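Local structure of short chain dehydrogenase (Mycobacterium smegmatis, 3UCX) at the interface of chains A and B and the interface of chains A and C. The protein is a short-chain dehydrogenase, probably an NAD(P)-dependent oxidoreductase, that may work as a tetramer. Sequence-based numbering; all coordinates share one arbitrary frame. Chains: chain A/B/C, Short chain dehydrogenase.

Contacts 1 and 2 lie about 32 Å apart, contacts 1 and 3 about 30 Å, and contacts 2 and 3 about 19 Å, each measured between the centres of their C-alpha atoms. Contact 1 joins chain A to chain B; contacts 2 and 3 belong to one larger surface shared by chains A and C. Helix 158-179 links the two interfaces: its start in chain A and second half in chain B form contact 1, and its C-terminal end in chain A forms part of contact 2. Contact 3 uses helix 232-243. Both interfaces are two-fold symmetric, which fits the deposited four-chain assembly and tetramers common in this family.

Contact 1: the interface of chains A and B. Residues chain A 103, 105, 153-154, 156, 158, 161; chain B 169-170, 173-174, 177.
Helix 158-179 of chain B lies against the 3-10 helix 105-107, the loop at 153-156 and the start of helix 158-179 of chain A, with B:Glu177 and B:Thr173 touching A:Phe105, A:Lys156 and A:Gly158. The carboxylate of B:Glu177 spans two backbone N-H groups. Its OE1 accepts from A:Phe105 N at 2.9 Å on the syn side, a little out of the carboxylate plane, and OE2 accepts from A:Lys156 N at 2.8 Å, nearly along the C-O axis. Water 3 adds a third hold, 2.6 Å from B:Glu177 OE2, and also reaches A:Lys103 O and A:Gly158 N.

The A:Phe105 ring, turned 62° from the B:Glu177 carboxylate, presents its CD2-CE2-CZ side to chain B. CE2 meets B:Met170 CG at 3.6 Å and B:Thr173 CB at the same range, while A:Phe105 CD2 touches B:Leu174 CD2. In B:Thr173, OG1 is anti to the carbonyl carbon (chi1 -58°), which puts CG2 anti to the backbone N and 3.7 Å from A:Gly158 CA. OG1 meets water 1, which reaches A:Gln154 O, and water 2, which reaches A:Gly158 O. The A:Lys161 chain, extended to CE and bent at its last torsion, runs oppositely past B:Thr173, its CD 3.4 Å from OG1. A:Lys161 is a spacer of the family's YxxxK motif, not its lysine; the helix carrying that motif in this Rossmann-type fold itself forms the interface.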
# COMPACT_ATOMS: atom_id res chain seq x y z
N LYS A 103 -16.14 -14.78 12.56
CA LYS A 103 -16.12 -14.69 14.04
C LYS A 103 -15.03 -13.67 14.45
O LYS A 103 -13.96 -13.62 13.83
CB LYS A 103 -15.86 -16.06 14.77
CG LYS A 103 -17.07 -17.03 14.87
CD LYS A 103 -16.99 -18.07 16.00
CE LYS A 103 -16.09 -19.29 15.74
NZ LYS A 103 -15.86 -20.26 16.91
N PHE A 105 -11.89 -12.45 16.57
CA PHE A 105 -10.79 -13.27 17.04
C PHE A 105 -11.10 -13.84 18.41
O PHE A 105 -10.78 -15.00 18.69
CB PHE A 105 -9.47 -12.47 17.07
CG PHE A 105 -8.74 -12.43 15.77
CD1 PHE A 105 -8.32 -13.60 15.16
CD2 PHE A 105 -8.39 -11.23 15.18
CE1 PHE A 105 -7.63 -13.57 13.95
CE2 PHE A 105 -7.69 -11.20 13.98
CZ PHE A 105 -7.29 -12.37 13.39
N SER A 153 -10.05 -4.32 7.14
CA SER A 153 -9.85 -4.88 8.47
C SER A 153 -11.17 -5.02 9.22
O SER A 153 -11.23 -4.87 10.45
CB SER A 153 -8.86 -3.99 9.23
OG SER A 153 -7.60 -3.99 8.57
N GLN A 154 -12.23 -5.35 8.48
CA GLN A 154 -13.56 -5.37 9.05
C GLN A 154 -13.67 -6.45 10.12
O GLN A 154 -13.04 -7.52 10.06
CB GLN A 154 -14.65 -5.54 7.98
CG GLN A 154 -14.78 -4.33 7.05
CD GLN A 154 -15.80 -4.57 5.93
OE1 GLN A 154 -16.88 -5.07 6.20
NE2 GLN A 154 -15.45 -4.24 4.68
N LYS A 156 -14.79 -9.46 12.34
CA LYS A 156 -15.19 -10.83 12.08
C LYS A 156 -14.51 -11.50 10.88
O LYS A 156 -14.67 -12.70 10.71
CB LYS A 156 -16.70 -10.99 12.01
CG LYS A 156 -17.42 -10.42 13.22
CD LYS A 156 -18.80 -11.03 13.41
CE LYS A 156 -19.54 -10.31 14.53
NZ LYS A 156 -20.91 -10.84 14.82
N GLY A 158 -11.22 -11.66 10.63
CA GLY A 158 -9.83 -11.82 11.06
C GLY A 158 -9.13 -13.11 10.66
O GLY A 158 -8.00 -13.06 10.14
N LYS A 161 -8.71 -13.01 6.85
CA LYS A 161 -7.67 -12.04 6.49
C LYS A 161 -6.24 -12.51 6.87
O LYS A 161 -5.28 -12.31 6.10
CB LYS A 161 -7.95 -10.67 7.12
CG LYS A 161 -6.95 -9.55 6.78
CD LYS A 161 -7.23 -8.34 7.66
CE LYS A 161 -6.30 -7.14 7.50
NZ LYS A 161 -6.32 -6.69 6.11
N ALA B 169 -1.68 -8.34 9.74
CA ALA B 169 -3.08 -8.48 9.37
C ALA B 169 -3.94 -8.64 10.66
O ALA B 169 -4.92 -7.93 10.86
CB ALA B 169 -3.27 -9.66 8.44
N MET B 170 -3.51 -9.53 11.54
CA MET B 170 -4.19 -9.75 12.82
C MET B 170 -4.24 -8.47 13.66
O MET B 170 -5.28 -8.17 14.30
CB MET B 170 -3.47 -10.84 13.60
CG MET B 170 -4.17 -11.23 14.89
SD MET B 170 -3.16 -12.38 15.83
CE MET B 170 -1.95 -11.30 16.57
N THR B 173 -6.98 -6.13 12.20
CA THR B 173 -8.32 -6.58 12.60
C THR B 173 -8.57 -6.32 14.11
O THR B 173 -9.67 -5.90 14.51
CB THR B 173 -8.51 -8.07 12.31
OG1 THR B 173 -8.29 -8.32 10.90
CG2 THR B 173 -9.95 -8.54 12.71
N LEU B 174 -7.53 -6.53 14.93
CA LEU B 174 -7.66 -6.32 16.37
C LEU B 174 -7.92 -4.86 16.69
O LEU B 174 -8.62 -4.56 17.67
CB LEU B 174 -6.46 -6.85 17.16
CG LEU B 174 -6.37 -8.39 17.33
CD1 LEU B 174 -5.03 -8.81 17.96
CD2 LEU B 174 -7.55 -8.91 18.18
N GLU B 177 -11.59 -4.64 16.15
CA GLU B 177 -12.37 -5.42 17.10
C GLU B 177 -12.26 -4.93 18.54
O GLU B 177 -13.21 -5.04 19.31
CB GLU B 177 -12.04 -6.90 16.98
CG GLU B 177 -12.51 -7.45 15.63
CD GLU B 177 -12.35 -8.95 15.46
OE1 GLU B 177 -11.70 -9.60 16.32
OE2 GLU B 177 -12.85 -9.47 14.42
O HOH W 1 -10.49 -8.27 9.28
O HOH W 2 -6.36 -10.58 10.44
O HOH W 3 -12.09 -11.69 13.22

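Contact 2: the interface of chains A and C. Residues chain A 175, 179, 182-184, 248-249, 251; chain C 225-226, 259-260.
C:Leu226 and C:Asp225 of a short-chain dehydrogenase/reductase subunit pack on A:Gly179, A:Ala175 and A:Thr251, where the C-terminal end of helix 158-179 meets the loop at 248-251 that precedes strand 254-257 of the Rossmann-type fold. From chain C come loop residues 225-226 and the turn at 259-260, just beyond that chain's own strand 254-257.

Apolar contacts dominate. C:Leu226 points into chain A with its two methyls parted: CD2 lies 3.9 Å from A:Gly179 CA, at the helix end, and CD1 lies 3.9 Å from A:Thr251 CG2. That threonine methyl sits between the backbone N and the carbonyl carbon, the crowded position (OG1 chi1 -166°), and from there faces the C:Cys259 carbonyl and also touches C:Gly260 CA at 3.6 Å and C:Asp225 CB. C:Leu226 CD2 lies directly on the A:Gly179 backbone, 3.6 Å from A:Gly179 O, as a glycine there would allow.

Polar contacts use mainly backbone groups. C:Cys259 N donates to A:Gly249 O at 2.9 Å, and the thiol SG approaches the same oxygen at 3.6 Å, a weak bond at most. Water 4 joins A:Gly179 O to C:Leu226 O, lying 2.8 Å from C:Leu226 O.

The carboxylate of C:Asp225 packs against the last turns of the helix. C:Asp225 OD2 is 3.4 Å from A:Ala175 CB, and its CB rests on A:Ala175 O; the C-terminal carbonyls of the helix might raise the carboxylate's proton affinity.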
# COMPACT_ATOMS: atom_id res chain seq x y z
N ALA A 175 7.36 -15.24 -6.03
CA ALA A 175 7.66 -14.58 -7.30
C ALA A 175 9.17 -14.29 -7.38
O ALA A 175 9.82 -14.52 -8.42
CB ALA A 175 6.83 -13.29 -7.47
N GLY A 179 11.26 -16.68 -9.79
CA GLY A 179 11.51 -15.84 -10.96
C GLY A 179 12.84 -16.14 -11.67
O GLY A 179 12.92 -16.04 -12.88
N GLY A 182 12.34 -18.54 -14.25
CA GLY A 182 11.42 -18.08 -15.27
C GLY A 182 9.97 -18.38 -14.96
O GLY A 182 9.13 -18.30 -15.86
N ILE A 183 9.67 -18.73 -13.70
CA ILE A 183 8.29 -19.06 -13.29
C ILE A 183 7.64 -17.77 -12.74
O ILE A 183 8.21 -17.13 -11.87
CB ILE A 183 8.25 -20.15 -12.20
CG1 ILE A 183 8.86 -21.48 -12.72
CG2 ILE A 183 6.83 -20.40 -11.69
CD1 ILE A 183 9.17 -22.44 -11.59
N ARG A 184 6.47 -17.43 -13.27
CA ARG A 184 5.68 -16.27 -12.81
C ARG A 184 4.73 -16.70 -11.70
O ARG A 184 4.19 -17.82 -11.71
CB ARG A 184 4.90 -15.65 -13.97
CG ARG A 184 5.81 -15.13 -15.07
CD ARG A 184 5.08 -14.38 -16.17
NE ARG A 184 4.04 -15.19 -16.81
CZ ARG A 184 2.72 -15.14 -16.55
NH1 ARG A 184 2.18 -14.29 -15.68
NH2 ARG A 184 1.92 -15.95 -17.21
N SER A 248 3.06 -12.28 -19.66
CA SER A 248 4.47 -12.76 -19.54
C SER A 248 5.44 -11.73 -18.93
O SER A 248 6.54 -12.10 -18.48
CB SER A 248 4.99 -13.32 -20.88
OG SER A 248 4.98 -12.32 -21.88
N GLY A 249 5.03 -10.46 -18.88
CA GLY A 249 5.83 -9.40 -18.25
C GLY A 249 5.44 -9.14 -16.81
O GLY A 249 5.99 -8.24 -16.18
N THR A 251 4.80 -10.44 -12.91
CA THR A 251 4.93 -11.36 -11.79
C THR A 251 4.99 -10.57 -10.50
O THR A 251 5.38 -9.41 -10.50
CB THR A 251 6.15 -12.30 -11.95
OG1 THR A 251 6.05 -13.39 -11.02
CG2 THR A 251 7.46 -11.51 -11.74
N ASP C 225 12.28 -9.82 -10.72
CA ASP C 225 12.31 -11.25 -10.38
C ASP C 225 12.81 -12.11 -11.54
O ASP C 225 13.45 -13.14 -11.34
CB ASP C 225 10.92 -11.74 -9.99
CG ASP C 225 10.37 -11.07 -8.74
OD1 ASP C 225 11.15 -10.61 -7.86
OD2 ASP C 225 9.14 -11.04 -8.64
N LEU C 226 12.43 -11.72 -12.75
CA LEU C 226 12.66 -12.52 -13.94
C LEU C 226 14.00 -12.22 -14.62
O LEU C 226 14.42 -12.94 -15.54
CB LEU C 226 11.50 -12.34 -14.91
CG LEU C 226 10.15 -12.82 -14.37
CD1 LEU C 226 9.02 -12.29 -15.26
CD2 LEU C 226 10.04 -14.33 -14.26
N CYS C 259 8.08 -7.16 -14.41
CA CYS C 259 8.82 -8.40 -14.21
C CYS C 259 9.16 -8.65 -12.75
O CYS C 259 10.08 -9.40 -12.44
CB CYS C 259 10.04 -8.47 -15.14
SG CYS C 259 9.48 -8.59 -16.85
N GLY C 260 8.35 -8.06 -11.86
CA GLY C 260 8.46 -8.31 -10.43
C GLY C 260 9.27 -7.32 -9.61
O GLY C 260 9.36 -7.49 -8.41
O HOH W 4 13.60 -15.58 -15.70

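Contact 3: the interface of chains A and C. Residues chain A 30, 234, 237-238, 241; chain C 241, 246, 250.
A:Phe241 and C:Phe241 stack face to face across the two-fold axis, each from helix 232-243 of a short-chain dehydrogenase/reductase subunit. Beside the stack lies the 3-10 helix 245-247 of chain C, which meets A:Ser237 and, beyond it, A:Arg30 of helix 23-33.

The aromatic contact is offset. The centroids are 4.0 Å apart and the planes 12° from parallel, and each CG lies above the other ring towards its rim. With CG anti to the backbone N (chi1 165°), each ring reaches across to its partner's stem, so that A:Phe241 CB meets C:Phe241 CE1 at 3.5 Å, with the reciprocal contact equally close. The tip of C:Phe241, CZ, rests on A:Ala238 CA at 4.0 Å.

Aliphatic packing comes from C:Leu246, whose methyl CD2 lies 3.7 Å from A:Ser237 CB and also approaches the guanidinium of A:Arg30 at its edge, in plane.

Polar bonds lie at the margin of the patch. Within chain A, A:Arg30 NH2 donates to A:Ser237 OG at 2.7 Å, nearly straight (169° at H) and in the guanidinium plane, which helps to hold the guanidinium in place beside C:Leu246. Between the chains, water 5 bridges A:Glu234 O and C:Leu246 O, 2.7 Å from the latter.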
# COMPACT_ATOMS: atom_id res chain seq x y z
N ARG A 30 -13.70 -22.48 -18.49
CA ARG A 30 -13.10 -21.41 -19.27
C ARG A 30 -11.69 -21.77 -19.79
O ARG A 30 -11.37 -21.42 -20.90
CB ARG A 30 -13.09 -20.09 -18.48
CG ARG A 30 -14.49 -19.49 -18.29
CD ARG A 30 -14.99 -18.75 -19.52
NE ARG A 30 -14.07 -17.67 -19.91
CZ ARG A 30 -13.92 -16.54 -19.23
NH1 ARG A 30 -14.66 -16.29 -18.16
NH2 ARG A 30 -13.04 -15.64 -19.65
N GLU A 234 -16.10 -13.15 -14.70
CA GLU A 234 -15.21 -11.98 -14.65
C GLU A 234 -13.96 -12.28 -13.83
O GLU A 234 -12.87 -11.81 -14.16
CB GLU A 234 -15.95 -10.73 -14.13
CG GLU A 234 -16.86 -10.11 -15.19
CD GLU A 234 -17.83 -9.05 -14.67
OE1 GLU A 234 -18.23 -9.12 -13.50
OE2 GLU A 234 -18.18 -8.14 -15.44
N SER A 237 -11.85 -14.66 -15.95
CA SER A 237 -11.11 -13.93 -16.98
C SER A 237 -9.77 -13.35 -16.47
O SER A 237 -8.76 -13.38 -17.18
CB SER A 237 -11.95 -12.79 -17.55
OG SER A 237 -13.05 -13.29 -18.31
N ALA A 238 -9.80 -12.77 -15.29
CA ALA A 238 -8.59 -12.22 -14.65
C ALA A 238 -7.54 -13.32 -14.41
O ALA A 238 -6.35 -13.12 -14.64
CB ALA A 238 -8.94 -11.55 -13.33
N PHE A 241 -6.05 -14.47 -17.74
CA PHE A 241 -5.07 -13.47 -18.19
C PHE A 241 -3.72 -13.69 -17.51
O PHE A 241 -2.69 -13.83 -18.18
CB PHE A 241 -5.56 -12.05 -17.92
CG PHE A 241 -4.50 -11.01 -18.02
CD1 PHE A 241 -4.01 -10.62 -19.25
CD2 PHE A 241 -3.97 -10.44 -16.90
CE1 PHE A 241 -3.01 -9.64 -19.34
CE2 PHE A 241 -2.97 -9.48 -16.97
CZ PHE A 241 -2.50 -9.09 -18.21
N PHE C 241 -5.80 -6.08 -22.14
CA PHE C 241 -6.62 -6.80 -21.17
C PHE C 241 -7.55 -5.85 -20.41
O PHE C 241 -8.77 -6.04 -20.39
CB PHE C 241 -5.75 -7.57 -20.17
CG PHE C 241 -6.49 -8.04 -18.96
CD1 PHE C 241 -7.36 -9.10 -19.03
CD2 PHE C 241 -6.33 -7.41 -17.75
CE1 PHE C 241 -8.05 -9.55 -17.90
CE2 PHE C 241 -7.01 -7.83 -16.62
CZ PHE C 241 -7.87 -8.91 -16.71
N LEU C 246 -12.68 -8.85 -20.92
CA LEU C 246 -12.07 -9.76 -19.95
C LEU C 246 -11.93 -9.05 -18.59
O LEU C 246 -11.87 -9.70 -17.55
CB LEU C 246 -10.68 -10.25 -20.38
CG LEU C 246 -10.48 -11.25 -21.54
CD1 LEU C 246 -9.01 -11.30 -21.96
CD2 LEU C 246 -10.95 -12.64 -21.16
N ILE C 250 -13.33 -5.32 -13.36
CA ILE C 250 -12.14 -4.66 -12.80
C ILE C 250 -12.18 -3.17 -13.08
O ILE C 250 -12.22 -2.72 -14.23
CB ILE C 250 -10.83 -5.24 -13.38
CG1 ILE C 250 -10.78 -6.76 -13.13
CG2 ILE C 250 -9.63 -4.48 -12.78
CD1 ILE C 250 -9.59 -7.43 -13.84
O HOH W 5 -13.09 -9.09 -15.19